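Local coordinates for protein hydrogenase maturation factor (Thermoanaerobacter tengcongensis, PDB 3VTI) that probably accepts a carbamoyl group from HypF and dehydrates it at the cost of ATP, supplying the nitrile for the iron of [NiFe]-hydrogenases, at residues Met20-Leu25 and Val196-Thr201; Val136-Ala141 and Tyr210-Met215; Ser62-Lys67 and Gly128-Gly133; Phe174-Pro179 and Glu250-Val255. All blocks are in the same frame, centred on the assembly; numbering follows the deposited sequence.

Interaction 1 of 4, residues Met20-Leu25 and Val196-Thr201; sequences MEDAAL and VLRDPT. With MG (magnesium ion), chain K.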
# COMPACT_ATOMS: atom_id res chain seq x y z
N MET C 20 -6.21 -7.24 22.84
CA MET C 20 -6.87 -6.46 21.78
C MET C 20 -7.03 -4.98 22.15
O MET C 20 -8.11 -4.38 21.96
CB MET C 20 -8.21 -7.08 21.41
CG MET C 20 -8.13 -8.28 20.49
SD MET C 20 -9.75 -9.02 20.27
CE MET C 20 -9.73 -10.28 21.53
N GLU C 21 -5.95 -4.40 22.67
CA GLU C 21 -5.89 -3.00 23.07
C GLU C 21 -5.55 -2.09 21.88
O GLU C 21 -5.05 -2.56 20.87
CB GLU C 21 -4.84 -2.79 24.17
CG GLU C 21 -5.00 -3.66 25.42
CD GLU C 21 -6.09 -3.17 26.37
OE1 GLU C 21 -6.74 -2.15 26.07
OE2 GLU C 21 -6.29 -3.81 27.42
N ASP C 22 -5.84 -0.80 22.03
CA ASP C 22 -5.43 0.24 21.08
C ASP C 22 -3.91 0.35 21.03
O ASP C 22 -3.34 0.79 20.04
CB ASP C 22 -5.99 1.60 21.49
CG ASP C 22 -7.46 1.76 21.17
OD1 ASP C 22 -7.78 2.12 20.01
OD2 ASP C 22 -8.30 1.53 22.08
N ALA C 23 -3.25 -0.02 22.13
CA ALA C 23 -1.80 0.01 22.20
C ALA C 23 -1.31 -1.02 23.21
O ALA C 23 -1.99 -1.30 24.20
CB ALA C 23 -1.33 1.41 22.58
N ALA C 24 -0.14 -1.60 22.96
CA ALA C 24 0.51 -2.45 23.95
C ALA C 24 1.09 -1.59 25.06
O ALA C 24 1.59 -0.50 24.80
CB ALA C 24 1.61 -3.28 23.31
N LEU C 25 1.01 -2.06 26.30
CA LEU C 25 1.66 -1.37 27.41
C LEU C 25 2.92 -2.10 27.83
O LEU C 25 2.86 -3.20 28.38
CB LEU C 25 0.70 -1.20 28.60
CG LEU C 25 1.29 -0.57 29.87
CD1 LEU C 25 1.63 0.90 29.63
CD2 LEU C 25 0.34 -0.72 31.05
N VAL C 196 -12.14 3.25 30.29
CA VAL C 196 -11.91 2.87 28.88
C VAL C 196 -11.82 4.10 27.98
O VAL C 196 -12.56 5.07 28.16
CB VAL C 196 -13.02 1.95 28.34
CG1 VAL C 196 -12.79 1.63 26.84
CG2 VAL C 196 -13.12 0.68 29.16
N LEU C 197 -10.89 4.05 27.03
CA LEU C 197 -10.75 5.07 26.02
C LEU C 197 -10.52 4.39 24.68
O LEU C 197 -9.61 3.57 24.56
CB LEU C 197 -9.57 6.00 26.34
CG LEU C 197 -9.69 6.99 27.50
CD1 LEU C 197 -8.36 7.69 27.72
CD2 LEU C 197 -10.78 8.02 27.27
N ARG C 198 -11.36 4.70 23.70
CA ARG C 198 -11.15 4.20 22.34
C ARG C 198 -11.75 5.13 21.29
O ARG C 198 -12.86 5.63 21.45
CB ARG C 198 -11.70 2.78 22.16
CG ARG C 198 -11.46 2.20 20.78
CD ARG C 198 -11.58 0.68 20.78
NE ARG C 198 -10.42 0.06 21.42
CZ ARG C 198 -10.23 -1.25 21.55
NH1 ARG C 198 -11.12 -2.12 21.08
NH2 ARG C 198 -9.14 -1.70 22.16
N ASP C 199 -10.99 5.37 20.23
CA ASP C 199 -11.48 6.13 19.09
C ASP C 199 -12.27 5.24 18.12
O ASP C 199 -11.78 4.19 17.69
CB ASP C 199 -10.32 6.85 18.38
CG ASP C 199 -9.19 5.91 17.97
OD1 ASP C 199 -9.02 4.82 18.58
OD2 ASP C 199 -8.46 6.30 17.02
N PRO C 200 -13.51 5.66 17.78
CA PRO C 200 -14.38 4.82 16.95
C PRO C 200 -14.01 5.04 15.49
O PRO C 200 -14.59 5.89 14.81
CB PRO C 200 -15.79 5.34 17.26
CG PRO C 200 -15.61 6.68 17.97
CD PRO C 200 -14.13 6.96 18.07
N THR C 201 -13.01 4.28 15.04
CA THR C 201 -12.54 4.38 13.67
C THR C 201 -13.26 3.28 12.85
O THR C 201 -14.49 3.20 12.86
CB THR C 201 -11.00 4.28 13.60
OG1 THR C 201 -10.56 3.16 14.37
CG2 THR C 201 -10.33 5.53 14.19
MG MG K . -7.80 2.87 17.93
O HOH W 1 -7.10 0.59 17.78
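Asp-22 and Asp-199 meet at a magnesium ion, each giving one carboxylate oxygen, in a cleft where the two halves of the PurM-like (AIR synthase-related) fold face each other. The metal lies 2.2 Å from Asp-22 OD1 and 2.4 Å from Asp-199 OD1. A water and Asp-60 are its other ligands in the model. The cation bridges the two, and so lets two like-charged oxygens, OD1 of Asp-22 and OD1 of Asp-199, sit 3.3 Å from each other.

One step out, Asp-22 uses its second oxygen. OD2 takes a nearly straight bond from Arg-198 NE at 2.7 Å, the shorter bond of a salt bridge. The oxygen lies close to the guanidinium plane, at its edge, but the arginine meets the carboxylate from above, and the two flat groups are turned 76° against each other. A bend at chi3 (-73°) brings NE round to the aspartate. NH2 then reaches back to the backbone at Met-20 O, 2.9 Å away, in the carbonyl plane and on a lone pair.

Further out, Arg-198 NH1 pairs with Glu-211 of the helix 204-216, and the carboxylate of Glu-21 turns away to Ser-137 and the backbone N of Ile-138. A methionine in place of Arg-198 would probably leave OD2 of Asp-22, Met-20 O and Glu-211 without this common donor, and let the metal-binding carboxylate turn more easily. Arg-198 NH2 adds a second, weak bond to Asp-22 OD2 at 3.3 Å.

Interaction 2 of 4, residues Val136-Ala141 and Tyr210-Met215; sequences VSIKNA and YEISKM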
# COMPACT_ATOMS: atom_id res chain seq x y z
N VAL C 136 -6.22 2.47 31.85
CA VAL C 136 -7.23 2.47 30.82
C VAL C 136 -7.04 1.26 29.93
O VAL C 136 -5.94 1.02 29.44
CB VAL C 136 -7.15 3.77 29.97
CG1 VAL C 136 -8.39 3.92 29.14
CG2 VAL C 136 -6.99 4.99 30.88
N SER C 137 -8.11 0.49 29.74
CA SER C 137 -8.08 -0.77 29.01
C SER C 137 -9.51 -1.13 28.60
O SER C 137 -10.44 -0.84 29.36
CB SER C 137 -7.49 -1.87 29.91
OG SER C 137 -8.03 -3.15 29.64
N ILE C 138 -9.68 -1.75 27.42
CA ILE C 138 -11.02 -2.23 26.99
C ILE C 138 -11.63 -3.27 27.91
O ILE C 138 -12.79 -3.63 27.72
CB ILE C 138 -11.07 -2.86 25.54
CG1 ILE C 138 -9.69 -3.33 25.08
CG2 ILE C 138 -11.76 -1.95 24.53
CD1 ILE C 138 -9.25 -4.59 25.75
N LYS C 139 -10.84 -3.76 28.86
CA LYS C 139 -11.32 -4.75 29.85
C LYS C 139 -11.88 -4.13 31.13
O LYS C 139 -12.36 -4.86 32.00
CB LYS C 139 -10.18 -5.71 30.21
CG LYS C 139 -10.04 -6.87 29.23
CD LYS C 139 -8.65 -7.51 29.31
CE LYS C 139 -7.63 -6.69 28.52
NZ LYS C 139 -6.23 -7.11 28.85
N ASN C 140 -11.84 -2.80 31.24
CA ASN C 140 -12.06 -2.11 32.52
C ASN C 140 -13.49 -1.64 32.81
O ASN C 140 -13.74 -1.08 33.87
CB ASN C 140 -11.09 -0.93 32.68
CG ASN C 140 -9.68 -1.36 33.08
OD1 ASN C 140 -9.41 -2.55 33.29
ND2 ASN C 140 -8.78 -0.39 33.20
N ALA C 141 -14.41 -1.85 31.88
CA ALA C 141 -15.79 -1.44 32.11
C ALA C 141 -16.52 -2.37 33.10
O ALA C 141 -16.49 -3.60 32.95
CB ALA C 141 -16.54 -1.33 30.79
N TYR C 210 -19.18 -2.89 21.13
CA TYR C 210 -19.09 -4.35 21.07
C TYR C 210 -17.74 -4.85 21.56
O TYR C 210 -17.66 -5.90 22.20
CB TYR C 210 -19.34 -4.86 19.65
CG TYR C 210 -20.79 -5.17 19.37
CD1 TYR C 210 -21.34 -6.40 19.73
CD2 TYR C 210 -21.62 -4.24 18.76
CE1 TYR C 210 -22.68 -6.70 19.48
CE2 TYR C 210 -22.96 -4.53 18.51
CZ TYR C 210 -23.48 -5.75 18.87
OH TYR C 210 -24.81 -6.03 18.62
N GLU C 211 -16.68 -4.09 21.26
CA GLU C 211 -15.35 -4.45 21.72
C GLU C 211 -15.24 -4.27 23.23
O GLU C 211 -14.60 -5.08 23.90
CB GLU C 211 -14.29 -3.61 21.01
CG GLU C 211 -14.00 -4.07 19.58
CD GLU C 211 -13.40 -2.99 18.68
OE1 GLU C 211 -13.38 -1.80 19.08
OE2 GLU C 211 -12.96 -3.33 17.56
N ILE C 212 -15.88 -3.22 23.75
CA ILE C 212 -15.94 -3.00 25.19
C ILE C 212 -16.73 -4.13 25.84
O ILE C 212 -16.29 -4.68 26.86
CB ILE C 212 -16.57 -1.64 25.56
CG1 ILE C 212 -15.71 -0.47 25.04
CG2 ILE C 212 -16.74 -1.54 27.07
CD1 ILE C 212 -16.45 0.87 25.02
N SER C 213 -17.88 -4.47 25.26
CA SER C 213 -18.72 -5.58 25.74
C SER C 213 -18.00 -6.92 25.79
O SER C 213 -18.04 -7.61 26.81
CB SER C 213 -19.97 -5.72 24.88
OG SER C 213 -21.01 -4.90 25.38
N LYS C 214 -17.36 -7.28 24.68
CA LYS C 214 -16.63 -8.53 24.59
C LYS C 214 -15.55 -8.62 25.67
O LYS C 214 -15.53 -9.56 26.46
CB LYS C 214 -16.02 -8.69 23.18
CG LYS C 214 -15.37 -10.03 22.91
CD LYS C 214 -14.69 -10.05 21.54
CE LYS C 214 -13.84 -11.31 21.38
NZ LYS C 214 -13.22 -11.43 20.01
N MET C 215 -14.68 -7.61 25.71
CA MET C 215 -13.48 -7.66 26.54
C MET C 215 -13.74 -7.41 28.02
O MET C 215 -13.09 -8.02 28.88
CB MET C 215 -12.42 -6.71 26.00
CG MET C 215 -11.90 -7.08 24.60
SD MET C 215 -10.80 -8.52 24.56
CE MET C 215 -11.95 -9.87 24.37
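Ile-138 is the first residue of the loop 136-141 to meet the helix 204-216, and it does so with both side chain and backbone. Its CD1 lies 3.8 Å from Met-215 CB, the two side chains running side by side and pointing the same way, while its CG2 packs on Ile-212 CG1 at 4.2 Å. Ile-138 O lies 3.5 Å from Met-215 CB. Just before it, Ser-137 opens a type I turn closed by Asn-140 N to Ser-137 O, and its OG accepts from Lys-139 N at 3.0 Å, an ST turn.

Lys-139 follows on the outer side. Its methylene CG rests 3.3 Å from Met-215 O, while the ammonium end leads away toward Glu-21, a long and weak ion pair. Beyond the turn, Ala-141 points back at the helix and sets its CB 3.7 Å from Ile-212 CG2. That branch stands anti to the backbone N of Ile-212 (chi1 -64° places CG1 beside the N).

No hydrogen bond joins the two segments. Ser-216, the next helix residue, supplies the polar link through OG to Ile-138 O and Ala-141 N, and the rest is mostly packing of carbon groups, some against carbonyl oxygens, with little directional demand.

Interaction 3 of 4, residues Ser62-Lys67 and Gly128-Gly133; sequences SMRGAK and GVLYEG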
# COMPACT_ATOMS: atom_id res chain seq x y z
N SER C 62 -2.52 7.31 22.93
CA SER C 62 -3.04 7.98 24.12
C SER C 62 -4.14 7.17 24.78
O SER C 62 -4.38 7.30 25.98
CB SER C 62 -3.59 9.37 23.76
OG SER C 62 -2.64 10.18 23.06
N MET C 63 -4.79 6.31 23.99
CA MET C 63 -5.98 5.56 24.43
C MET C 63 -5.77 4.68 25.66
O MET C 63 -6.71 4.08 26.19
CB MET C 63 -6.54 4.71 23.29
CG MET C 63 -7.01 5.52 22.13
SD MET C 63 -8.37 6.59 22.57
CE MET C 63 -8.21 7.86 21.33
N ARG C 64 -4.52 4.60 26.10
CA ARG C 64 -4.16 3.77 27.22
C ARG C 64 -3.97 4.64 28.47
O ARG C 64 -3.63 4.14 29.53
CB ARG C 64 -2.90 2.99 26.85
CG ARG C 64 -2.80 1.62 27.46
CD ARG C 64 -3.93 0.67 27.03
NE ARG C 64 -4.03 -0.40 28.02
CZ ARG C 64 -3.34 -1.53 27.96
NH1 ARG C 64 -2.53 -1.78 26.94
NH2 ARG C 64 -3.47 -2.44 28.93
N GLY C 65 -4.24 5.94 28.33
CA GLY C 65 -4.03 6.92 29.42
C GLY C 65 -2.63 7.49 29.38
O GLY C 65 -1.92 7.53 30.40
N ALA C 66 -2.22 7.94 28.19
CA ALA C 66 -0.83 8.25 27.94
C ALA C 66 -0.62 9.52 27.13
O ALA C 66 -1.48 9.92 26.34
CB ALA C 66 -0.14 7.07 27.26
N LYS C 67 0.53 10.15 27.37
CA LYS C 67 1.02 11.25 26.56
C LYS C 67 1.87 10.65 25.43
O LYS C 67 2.91 10.05 25.70
CB LYS C 67 1.88 12.18 27.42
CG LYS C 67 2.57 13.29 26.65
CD LYS C 67 3.16 14.34 27.57
CE LYS C 67 3.59 15.57 26.78
NZ LYS C 67 2.55 15.98 25.77
N GLY C 128 4.12 6.30 23.55
CA GLY C 128 3.65 7.25 24.57
C GLY C 128 4.03 6.81 25.97
O GLY C 128 4.39 5.66 26.19
N VAL C 129 3.96 7.74 26.92
CA VAL C 129 4.25 7.45 28.32
C VAL C 129 2.99 7.65 29.16
O VAL C 129 2.30 8.67 29.03
CB VAL C 129 5.47 8.27 28.85
CG1 VAL C 129 5.14 9.76 28.92
CG2 VAL C 129 5.93 7.76 30.22
N LEU C 130 2.69 6.67 30.00
CA LEU C 130 1.51 6.67 30.87
C LEU C 130 1.56 7.78 31.93
O LEU C 130 2.59 8.02 32.54
CB LEU C 130 1.40 5.31 31.56
CG LEU C 130 0.07 4.57 31.51
CD1 LEU C 130 -0.30 4.18 30.09
CD2 LEU C 130 0.13 3.33 32.39
N TYR C 131 0.42 8.44 32.14
CA TYR C 131 0.28 9.36 33.27
C TYR C 131 0.27 8.62 34.61
O TYR C 131 0.00 7.42 34.67
CB TYR C 131 -0.99 10.20 33.14
CG TYR C 131 -0.97 11.10 31.94
CD1 TYR C 131 -0.28 12.31 31.96
CD2 TYR C 131 -1.64 10.73 30.77
CE1 TYR C 131 -0.25 13.14 30.84
CE2 TYR C 131 -1.63 11.55 29.65
CZ TYR C 131 -0.94 12.75 29.69
OH TYR C 131 -0.92 13.56 28.58
N GLU C 132 0.54 9.38 35.67
CA GLU C 132 0.79 8.86 37.03
C GLU C 132 -0.10 7.68 37.45
O GLU C 132 0.42 6.59 37.73
CB GLU C 132 0.71 10.00 38.06
CG GLU C 132 1.35 9.69 39.41
CD GLU C 132 0.93 10.67 40.50
OE1 GLU C 132 0.31 11.71 40.17
OE2 GLU C 132 1.22 10.41 41.70
N GLY C 133 -1.41 7.88 37.49
CA GLY C 133 -2.30 6.80 37.90
C GLY C 133 -3.25 6.35 36.81
O GLY C 133 -4.45 6.19 37.05
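Lys-67 and Val-129 form an antiparallel hydrogen-bonded pair, with the backbone N-H and C=O of each residue used. Lys-67 N donates to Val-129 O and Val-129 N returns the bond to Lys-67 O, both at 2.8 Å. One step along, Ala-66 faces Leu-130 as a non-hydrogen-bonded pair, and Ala-66 CB touches Leu-130 CD1 at 4.0 Å. The pairing then goes on past the strand end, where Tyr-131 N gives a straight, in-plane bond to Gly-65 O at 3.1 Å.

Inside the turn leading to the strand, Ser-62 O accepts from both Gly-65 N and Ala-66 N, which arrive from the same face of its carbonyl plane. Gly-65 has a positive phi (89°) that would press a CB against the preceding carbonyl oxygen. The polar end of Arg-64 leaves the contact for Val-136 O and Ala-23 O.

The ring of Tyr-131 runs beside the start of the neighbouring strand. CD2 is 3.2 Å from Gly-65 O, which lies at the ring edge, and OH sits 3.3 Å from Lys-67 CB while hydrogen-bonding Glu-185 of the helix 181-187. An alanine in place of Tyr-131 would probably open a gap beside Ala-66 and Lys-67 and leave Glu-185 without its hydroxyl partner.

Strands 66-78 and 120-130 are antiparallel neighbours in the mixed sheet of the AIR synthase-related N-terminal domain, and this is where that pairing runs out into loops.

Interaction 4 of 4, residues Phe174-Pro179 and Glu250-Val255; sequences FSDVAP and EGKVVV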
# COMPACT_ATOMS: atom_id res chain seq x y z
N PHE C 174 -17.34 17.59 6.11
CA PHE C 174 -15.91 17.63 6.37
C PHE C 174 -15.50 16.54 7.35
O PHE C 174 -16.25 16.20 8.26
CB PHE C 174 -15.50 18.99 6.93
CG PHE C 174 -15.63 20.10 5.94
CD1 PHE C 174 -16.86 20.74 5.73
CD2 PHE C 174 -14.53 20.52 5.19
CE1 PHE C 174 -16.98 21.77 4.80
CE2 PHE C 174 -14.63 21.55 4.26
CZ PHE C 174 -15.86 22.18 4.06
N SER C 175 -14.30 16.01 7.14
CA SER C 175 -13.71 15.05 8.06
C SER C 175 -13.35 15.73 9.37
O SER C 175 -13.14 16.94 9.42
CB SER C 175 -12.47 14.44 7.43
OG SER C 175 -11.85 13.54 8.33
N ASP C 176 -13.28 14.94 10.44
CA ASP C 176 -13.08 15.47 11.78
C ASP C 176 -11.66 15.22 12.29
O ASP C 176 -11.40 15.42 13.47
CB ASP C 176 -14.10 14.86 12.75
CG ASP C 176 -13.93 13.35 12.94
OD1 ASP C 176 -13.28 12.70 12.10
OD2 ASP C 176 -14.47 12.81 13.93
N VAL C 177 -10.76 14.78 11.39
CA VAL C 177 -9.37 14.44 11.74
C VAL C 177 -8.77 15.44 12.70
O VAL C 177 -8.69 16.65 12.40
CB VAL C 177 -8.45 14.36 10.50
CG1 VAL C 177 -7.17 13.59 10.84
CG2 VAL C 177 -9.16 13.69 9.37
N ALA C 178 -8.33 14.93 13.84
CA ALA C 178 -7.76 15.73 14.92
C ALA C 178 -6.93 14.87 15.87
O ALA C 178 -7.23 13.68 16.04
CB ALA C 178 -8.87 16.45 15.68
N PRO C 179 -5.88 15.45 16.47
CA PRO C 179 -5.16 14.78 17.56
C PRO C 179 -5.86 15.07 18.87
O PRO C 179 -6.16 16.23 19.19
CB PRO C 179 -3.78 15.43 17.52
CG PRO C 179 -4.04 16.82 17.03
CD PRO C 179 -5.25 16.74 16.12
N GLU C 250 -12.49 10.25 13.17
CA GLU C 250 -11.03 10.42 13.30
C GLU C 250 -10.64 11.56 14.22
O GLU C 250 -9.45 11.87 14.36
CB GLU C 250 -10.37 10.59 11.92
CG GLU C 250 -10.38 9.35 11.02
CD GLU C 250 -9.57 8.18 11.59
OE1 GLU C 250 -8.71 8.41 12.46
OE2 GLU C 250 -9.79 7.04 11.13
N GLY C 251 -11.64 12.19 14.84
CA GLY C 251 -11.41 13.21 15.85
C GLY C 251 -12.29 13.01 17.08
O GLY C 251 -12.64 13.98 17.76
N LYS C 252 -12.65 11.74 17.35
CA LYS C 252 -13.53 11.42 18.48
C LYS C 252 -13.00 10.31 19.39
O LYS C 252 -12.27 9.42 18.95
CB LYS C 252 -14.95 11.05 18.00
CG LYS C 252 -15.60 12.06 17.06
CD LYS C 252 -15.88 13.39 17.74
CE LYS C 252 -15.79 14.56 16.76
NZ LYS C 252 -16.70 14.44 15.58
N VAL C 253 -13.37 10.37 20.65
CA VAL C 253 -13.06 9.28 21.56
C VAL C 253 -14.31 8.89 22.34
O VAL C 253 -15.08 9.76 22.76
CB VAL C 253 -11.86 9.63 22.51
CG1 VAL C 253 -12.19 10.83 23.44
CG2 VAL C 253 -11.41 8.39 23.33
N VAL C 254 -14.51 7.58 22.48
CA VAL C 254 -15.51 7.01 23.37
C VAL C 254 -14.89 6.81 24.74
O VAL C 254 -13.81 6.22 24.87
CB VAL C 254 -16.00 5.65 22.85
CG1 VAL C 254 -16.90 4.93 23.89
CG2 VAL C 254 -16.73 5.82 21.53
N VAL C 255 -15.57 7.30 25.77
CA VAL C 255 -15.05 7.25 27.12
C VAL C 255 -15.98 6.53 28.07
O VAL C 255 -17.16 6.81 28.12
CB VAL C 255 -14.88 8.66 27.71
CG1 VAL C 255 -13.99 8.63 28.94
CG2 VAL C 255 -14.34 9.62 26.66
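The carboxylate of Asp-176 takes bonds from the backbone N of Glu-250 and of Gly-251, and this is the tight part of the contact. Glu-250 N donates to Asp-176 OD1 at 2.8 Å, arriving on the syn side and not far from the carboxylate plane. Gly-251 N gives a weak bond to Asp-176 OD2 at 3.0 Å. The third donor is Lys-252, whose NZ uses the anti lone pair of the same OD2 at 3.2 Å in a salt bridge. Its chain bends at chi2, chi3 and chi4 to wrap round OD2, and NZ is held a second time by Thr-152 O. With chi1 at 65°, Asp-176 CG stands between its own backbone N and carbonyl carbon, a placing from which both oxygens reach the two N-H groups.

Gly-251 fits here because it has no CB: one would fall on the carbonyl oxygen of Asp-176. As it is, Gly-251 CA approaches Asp-176 O at 3.2 Å in a CA-H...O contact.

The other side is looser. Ala-178 N hydrogen-bonds Glu-250 O at 3.3 Å, from well above the carbonyl plane, and the apolar touches are lighter, Val-177 CG2 to Glu-250 CB being 4.2 Å. Glu-250 keeps some solvent exposure, its carboxylate leading away from the loop 174-179. Val-177, by contrast, is buried and packs on Cys-55 of the helix 49-60.

The join thus rests on one carboxylate that gathers two backbone N-H groups and an ammonium, which would probably keep it ionised and hold it against residues 250-252.

How the interactions relate
Interaction 1 holds the magnesium ion, and the other three each touch it. Interaction 2 lies about 9 Å from it between centres and meets it through Arg-198 NH1 to Glu-211 OE1 (3.0 Å) and Glu-21 OE2 to Ser-137 OG (2.9 Å). Interaction 3, about 12 Å away between centres, reaches in with Arg-64, whose NH1 meets Ala-23 O at 2.8 Å and whose NE meets Val-136 O of interaction 2, also at 2.8 Å. Interaction 4 shares a sheet with interaction 1, through Val-254 N to Arg-198 O (2.8 Å), and brings the side chain of Glu-250 to about 8 Å from the metal. Interactions 3 and 4 touch where Met-63 SD packs on Val-253 CG2 (3.6 Å).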